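Local atomic coordinates of uncharacterized protein (Eubacterium rectale, PDB entry 5COZ), a protein that is of unknown function but probably carries a domain like that of the regulatory protein YycH, and is probably a lipoprotein. Residues Ser293-Met306 / Ile317-Leu330. Residues are numbered along the deposited sequence; the frame is centred on the assembly and turned at random.
Sequences SGDIEVSEISLEYM and IKPVWVVYYYQNQL
Tyr-324 and Glu-304 meet from opposite directions on one face of a long antiparallel hairpin. Tyr-324 OH gives its proton to the syn lone pair of Glu-304 OE2, 2.8 Å away, with carboxylate and ring planes 41° apart. Ser-302 OG takes the anti lone pair of the same OE2, so two hydroxyls grip this buried oxygen, which also pairs with Arg-227. Glu-300, its CG anti to the backbone N (chi1 179°) and its chain extended, runs alongside the Tyr-324 ring, Glu-300 CB 3.7 Å from Tyr-324 CD1. Arg-227 NH1 forms salt bridges with OE2 of both glutamates, and Asn-50 also binds Glu-300 OE2.

On the other face, Leu-303 CB sits over the six-membered ring of Trp-321, 4.0 Å from its centroid, and Ile-317 CD1 lies over the Tyr-305 ring in a second CH-pi contact. Further along, Ile-296 CG2 touches Tyr-325 CD2 at 3.8 Å. Gln-327 stretches back to Gly-294, where Gln-327 NE2 donates to Gly-294 O (2.9 Å, 168° at the hydrogen), while OE1 accepts from Gln-329 NE2. A leucine in its place would probably leave the Gly-294 carbonyl without this donor and set the Gln-329 amide free to turn.

Between the two ends, Ser-299 N and Glu-300 N both bond to Tyr-324 O, from the same face of its plane, which makes a classic beta bulge in this twisted hairpin within a mixed sheet.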
loop_
_atom_site.group_PDB
_atom_site.type_symbol
_atom_site.label_atom_id
_atom_site.label_comp_id
_atom_site.label_asym_id
_atom_site.label_seq_id
_atom_site.Cartn_x
_atom_site.Cartn_y
_atom_site.Cartn_z
ATOM N N SER A 293 -15.334 22.576 -5.205
ATOM C CA SER A 293 -14.833 22.065 -3.937
ATOM C C SER A 293 -13.306 22.245 -3.843
ATOM O O SER A 293 -12.729 21.927 -2.805
ATOM C CB SER A 293 -15.197 20.589 -3.766
ATOM O OG SER A 293 -16.577 20.458 -3.489
ATOM N N GLY A 294 -12.687 22.738 -4.916
ATOM C CA GLY A 294 -11.250 23.016 -4.927
ATOM C C GLY A 294 -10.481 22.488 -6.120
ATOM O O GLY A 294 -10.894 21.529 -6.785
ATOM N N ASP A 295 -9.290 23.073 -6.345
ATOM C CA ASP A 295 -8.416 22.654 -7.444
ATOM C C ASP A 295 -8.002 21.207 -7.284
ATOM O O ASP A 295 -7.846 20.743 -6.154
ATOM C CB ASP A 295 -7.174 23.529 -7.455
ATOM C CG ASP A 295 -7.453 25.009 -7.637
ATOM O OD1 ASP A 295 -8.596 25.371 -8.045
ATOM O OD2 ASP A 295 -6.531 25.811 -7.393
ATOM N N ILE A 296 -7.808 20.505 -8.403
ATOM C CA ILE A 296 -7.512 19.083 -8.368
ATOM C C ILE A 296 -6.236 18.745 -9.114
ATOM O O ILE A 296 -5.964 19.332 -10.160
ATOM C CB ILE A 296 -8.731 18.288 -8.947
ATOM C CG1 ILE A 296 -9.913 18.340 -7.955
ATOM C CG2 ILE A 296 -8.353 16.804 -9.265
ATOM C CD1 ILE A 296 -11.302 17.920 -8.546
ATOM N N GLU A 297 -5.490 17.745 -8.602
ATOM C CA GLU A 297 -4.322 17.193 -9.268
ATOM C C GLU A 297 -4.417 15.677 -9.204
ATOM O O GLU A 297 -4.411 15.111 -8.108
ATOM C CB GLU A 297 -3.024 17.688 -8.631
ATOM C CG GLU A 297 -1.803 17.134 -9.349
ATOM C CD GLU A 297 -0.522 17.729 -8.817
ATOM O OE1 GLU A 297 -0.342 18.957 -8.974
ATOM O OE2 GLU A 297 0.231 16.999 -8.136
ATOM N N VAL A 298 -4.476 15.017 -10.366
ATOM C CA VAL A 298 -4.504 13.545 -10.449
ATOM C C VAL A 298 -3.068 13.053 -10.279
ATOM O O VAL A 298 -2.177 13.536 -10.986
ATOM C CB VAL A 298 -5.121 13.078 -11.794
ATOM C CG1 VAL A 298 -4.989 11.547 -11.956
ATOM C CG2 VAL A 298 -6.588 13.500 -11.880
ATOM N N SER A 299 -2.833 12.108 -9.342
ATOM C CA SER A 299 -1.480 11.675 -9.013
ATOM C C SER A 299 -1.141 10.233 -9.415
ATOM O O SER A 299 0.045 9.902 -9.509
ATOM C CB SER A 299 -1.249 11.839 -7.511
ATOM O OG SER A 299 -1.956 10.845 -6.777
ATOM N N GLU A 300 -2.150 9.350 -9.556
ATOM C CA GLU A 300 -1.840 7.973 -9.909
ATOM C C GLU A 300 -3.058 7.289 -10.520
ATOM O O GLU A 300 -4.189 7.498 -10.058
ATOM C CB GLU A 300 -1.390 7.210 -8.648
ATOM C CG GLU A 300 -1.063 5.758 -8.902
ATOM C CD GLU A 300 -0.606 4.944 -7.713
ATOM O OE1 GLU A 300 -0.218 5.520 -6.673
ATOM O OE2 GLU A 300 -0.587 3.709 -7.862
ATOM N N ILE A 301 -2.813 6.448 -11.544
ATOM C CA ILE A 301 -3.834 5.578 -12.106
ATOM C C ILE A 301 -3.250 4.175 -11.969
ATOM O O ILE A 301 -2.132 3.931 -12.448
ATOM C CB ILE A 301 -4.214 5.927 -13.550
ATOM C CG1 ILE A 301 -4.687 7.376 -13.648
ATOM C CG2 ILE A 301 -5.275 4.921 -14.088
ATOM C CD1 ILE A 301 -4.824 7.848 -15.171
ATOM N N SER A 302 -3.979 3.264 -11.330
ATOM C CA SER A 302 -3.425 1.969 -10.960
ATOM C C SER A 302 -4.404 0.845 -11.182
ATOM O O SER A 302 -5.564 0.948 -10.787
ATOM C CB SER A 302 -3.047 2.027 -9.470
ATOM O OG SER A 302 -2.527 0.798 -8.981
ATOM N N LEU A 303 -3.926 -0.263 -11.764
ATOM C CA LEU A 303 -4.693 -1.492 -11.952
ATOM C C LEU A 303 -4.505 -2.341 -10.705
ATOM O O LEU A 303 -3.359 -2.667 -10.369
ATOM C CB LEU A 303 -4.216 -2.239 -13.213
ATOM C CG LEU A 303 -4.795 -3.621 -13.426
ATOM C CD1 LEU A 303 -6.342 -3.550 -13.593
ATOM C CD2 LEU A 303 -4.122 -4.264 -14.673
ATOM N N GLU A 304 -5.599 -2.665 -10.018
ATOM C CA GLU A 304 -5.488 -3.395 -8.759
ATOM C C GLU A 304 -6.554 -4.457 -8.667
ATOM O O GLU A 304 -7.527 -4.431 -9.410
ATOM C CB GLU A 304 -5.602 -2.434 -7.548
ATOM C CG GLU A 304 -4.609 -1.277 -7.661
ATOM C CD GLU A 304 -4.579 -0.298 -6.509
ATOM O OE1 GLU A 304 -5.412 -0.444 -5.586
ATOM O OE2 GLU A 304 -3.797 0.682 -6.578
ATOM N N TYR A 305 -6.387 -5.392 -7.719
ATOM C CA TYR A 305 -7.408 -6.390 -7.448
ATOM C C TYR A 305 -8.135 -6.011 -6.174
ATOM O O TYR A 305 -7.540 -6.006 -5.087
ATOM C CB TYR A 305 -6.762 -7.776 -7.265
ATOM C CG TYR A 305 -6.725 -8.650 -8.496
ATOM C CD1 TYR A 305 -7.874 -8.879 -9.251
ATOM C CD2 TYR A 305 -5.570 -9.333 -8.852
ATOM C CE1 TYR A 305 -7.872 -9.771 -10.329
ATOM C CE2 TYR A 305 -5.557 -10.237 -9.922
ATOM C CZ TYR A 305 -6.713 -10.458 -10.651
ATOM O OH TYR A 305 -6.699 -11.365 -11.686
HETATM N N MSE A 306 -9.433 -5.741 -6.296
HETATM C CA MSE A 306 -10.227 -5.407 -5.119
HETATM C C MSE A 306 -10.903 -6.668 -4.596
HETATM O O MSE A 306 -11.346 -7.511 -5.383
HETATM C CB MSE A 306 -11.269 -4.338 -5.443
HETATM C CG MSE A 306 -12.050 -3.920 -4.208
HETATM SE SE MSE A 306 -12.991 -2.254 -4.479
HETATM C CE MSE A 306 -11.527 -1.064 -4.194
ATOM N N ILE A 317 -12.610 -11.623 -5.919
ATOM C CA ILE A 317 -11.456 -10.800 -6.295
ATOM C C ILE A 317 -11.684 -10.337 -7.727
ATOM O O ILE A 317 -11.904 -11.179 -8.609
ATOM C CB ILE A 317 -10.116 -11.544 -6.085
ATOM C CG1 ILE A 317 -8.922 -10.639 -6.425
ATOM C CG2 ILE A 317 -10.020 -12.925 -6.803
ATOM C CD1 ILE A 317 -7.569 -11.189 -5.957
ATOM N N LYS A 318 -11.733 -8.997 -7.942
ATOM C CA LYS A 318 -12.063 -8.489 -9.275
ATOM C C LYS A 318 -11.156 -7.332 -9.587
ATOM O O LYS A 318 -10.815 -6.563 -8.671
ATOM C CB LYS A 318 -13.536 -8.009 -9.323
ATOM C CG LYS A 318 -14.532 -9.161 -9.058
ATOM C CD LYS A 318 -15.989 -8.706 -9.165
ATOM C CE LYS A 318 -16.397 -8.476 -10.613
ATOM N NZ LYS A 318 -17.768 -7.899 -10.728
ATOM N N PRO A 319 -10.769 -7.145 -10.856
ATOM C CA PRO A 319 -9.873 -6.025 -11.162
ATOM C C PRO A 319 -10.609 -4.702 -11.176
ATOM O O PRO A 319 -11.768 -4.604 -11.639
ATOM C CB PRO A 319 -9.357 -6.357 -12.573
ATOM C CG PRO A 319 -10.506 -7.143 -13.209
ATOM C CD PRO A 319 -11.042 -7.972 -12.057
ATOM N N VAL A 320 -9.905 -3.681 -10.709
ATOM C CA VAL A 320 -10.395 -2.312 -10.695
ATOM C C VAL A 320 -9.299 -1.390 -11.212
ATOM O O VAL A 320 -8.104 -1.685 -11.074
ATOM C CB VAL A 320 -10.860 -1.853 -9.263
ATOM C CG1 VAL A 320 -12.079 -2.649 -8.819
ATOM C CG2 VAL A 320 -9.738 -1.933 -8.214
ATOM N N TRP A 321 -9.713 -0.248 -11.774
ATOM C CA TRP A 321 -8.825 0.875 -12.035
ATOM C C TRP A 321 -9.055 1.900 -10.937
ATOM O O TRP A 321 -10.207 2.308 -10.726
ATOM C CB TRP A 321 -9.111 1.502 -13.403
ATOM C CG TRP A 321 -8.581 0.736 -14.569
ATOM C CD1 TRP A 321 -9.311 0.071 -15.512
ATOM C CD2 TRP A 321 -7.213 0.669 -14.995
ATOM N NE1 TRP A 321 -8.477 -0.438 -16.490
ATOM C CE2 TRP A 321 -7.188 -0.061 -16.210
ATOM C CE3 TRP A 321 -6.003 1.147 -14.464
ATOM C CZ2 TRP A 321 -6.001 -0.316 -16.912
ATOM C CZ3 TRP A 321 -4.821 0.908 -15.168
ATOM C CH2 TRP A 321 -4.827 0.177 -16.370
ATOM N N VAL A 322 -7.993 2.260 -10.203
ATOM C CA VAL A 322 -8.089 3.235 -9.121
ATOM C C VAL A 322 -7.434 4.512 -9.593
ATOM O O VAL A 322 -6.323 4.465 -10.133
ATOM C CB VAL A 322 -7.418 2.738 -7.813
ATOM C CG1 VAL A 322 -7.715 3.728 -6.682
ATOM C CG2 VAL A 322 -7.936 1.346 -7.439
ATOM N N VAL A 323 -8.095 5.657 -9.384
ATOM C CA VAL A 323 -7.513 6.960 -9.666
ATOM C C VAL A 323 -7.321 7.667 -8.339
ATOM O O VAL A 323 -8.278 7.932 -7.624
ATOM C CB VAL A 323 -8.370 7.820 -10.633
ATOM C CG1 VAL A 323 -7.701 9.178 -10.904
ATOM C CG2 VAL A 323 -8.601 7.071 -11.940
ATOM N N TYR A 324 -6.057 7.981 -8.020
ATOM C CA TYR A 324 -5.715 8.704 -6.805
ATOM C C TYR A 324 -5.500 10.143 -7.195
ATOM O O TYR A 324 -4.824 10.407 -8.207
ATOM C CB TYR A 324 -4.436 8.123 -6.173
ATOM C CG TYR A 324 -4.558 6.657 -5.815
ATOM C CD1 TYR A 324 -4.172 5.665 -6.719
ATOM C CD2 TYR A 324 -4.940 6.260 -4.535
ATOM C CE1 TYR A 324 -4.206 4.310 -6.371
ATOM C CE2 TYR A 324 -4.988 4.909 -4.182
ATOM C CZ TYR A 324 -4.583 3.945 -5.088
ATOM O OH TYR A 324 -4.649 2.613 -4.756
ATOM N N TYR A 325 -6.105 11.078 -6.425
ATOM C CA TYR A 325 -5.948 12.479 -6.753
ATOM C C TYR A 325 -5.957 13.320 -5.506
ATOM O O TYR A 325 -6.418 12.874 -4.465
ATOM C CB TYR A 325 -7.064 12.926 -7.742
ATOM C CG TYR A 325 -8.456 12.953 -7.138
ATOM C CD1 TYR A 325 -9.254 11.812 -7.120
ATOM C CD2 TYR A 325 -8.999 14.139 -6.639
ATOM C CE1 TYR A 325 -10.549 11.844 -6.590
ATOM C CE2 TYR A 325 -10.282 14.179 -6.101
ATOM C CZ TYR A 325 -11.048 13.027 -6.069
ATOM O OH TYR A 325 -12.335 13.087 -5.550
ATOM N N TYR A 326 -5.505 14.569 -5.634
ATOM C CA TYR A 326 -5.557 15.538 -4.552
ATOM C C TYR A 326 -6.574 16.611 -4.857
ATOM O O TYR A 326 -6.721 16.992 -6.014
ATOM C CB TYR A 326 -4.191 16.247 -4.386
ATOM C CG TYR A 326 -3.070 15.337 -3.996
ATOM C CD1 TYR A 326 -2.986 14.817 -2.705
ATOM C CD2 TYR A 326 -2.043 15.043 -4.894
ATOM C CE1 TYR A 326 -1.931 13.995 -2.327
ATOM C CE2 TYR A 326 -0.981 14.207 -4.529
ATOM C CZ TYR A 326 -0.925 13.698 -3.238
ATOM O OH TYR A 326 0.105 12.861 -2.852
ATOM N N GLN A 327 -7.257 17.108 -3.831
ATOM C CA GLN A 327 -8.103 18.276 -3.999
ATOM C C GLN A 327 -7.733 19.283 -2.931
ATOM O O GLN A 327 -7.642 18.945 -1.755
ATOM C CB GLN A 327 -9.598 17.954 -3.966
ATOM C CG GLN A 327 -10.450 19.192 -4.258
ATOM C CD GLN A 327 -11.903 18.848 -4.490
ATOM O OE1 GLN A 327 -12.485 18.026 -3.775
ATOM N NE2 GLN A 327 -12.487 19.446 -5.516
ATOM N N ASN A 328 -7.584 20.528 -3.355
ATOM C CA ASN A 328 -7.174 21.630 -2.485
ATOM C C ASN A 328 -8.430 22.254 -1.885
ATOM O O ASN A 328 -9.021 23.178 -2.454
ATOM C CB ASN A 328 -6.369 22.613 -3.334
ATOM C CG ASN A 328 -5.518 23.537 -2.538
ATOM O OD1 ASN A 328 -5.347 23.369 -1.314
ATOM N ND2 ASN A 328 -4.962 24.554 -3.216
ATOM N N GLN A 329 -8.879 21.674 -0.767
ATOM C CA GLN A 329 -10.170 22.026 -0.187
ATOM C C GLN A 329 -10.104 23.147 0.833
ATOM O O GLN A 329 -9.139 23.260 1.578
ATOM C CB GLN A 329 -10.786 20.788 0.460
ATOM C CG GLN A 329 -11.129 19.717 -0.572
ATOM C CD GLN A 329 -11.846 18.521 0.016
ATOM O OE1 GLN A 329 -11.964 18.363 1.250
ATOM N NE2 GLN A 329 -12.330 17.652 -0.877
ATOM N N LEU A 330 -11.159 23.962 0.882
ATOM C CA LEU A 330 -11.252 25.038 1.849
ATOM C C LEU A 330 -11.474 24.440 3.263
ATOM O O LEU A 330 -12.336 23.576 3.430
ATOM C CB LEU A 330 -12.405 25.956 1.434
ATOM C CG LEU A 330 -12.596 27.220 2.242
ATOM C CD1 LEU A 330 -11.398 28.152 2.086
ATOM C CD2 LEU A 330 -13.873 27.904 1.817
HETATM O O HOH W 1 -13.588 23.102 -0.471
HETATM O O HOH W 2 -8.535 25.174 -4.456
HETATM O O HOH W 3 -4.488 24.855 -5.971
#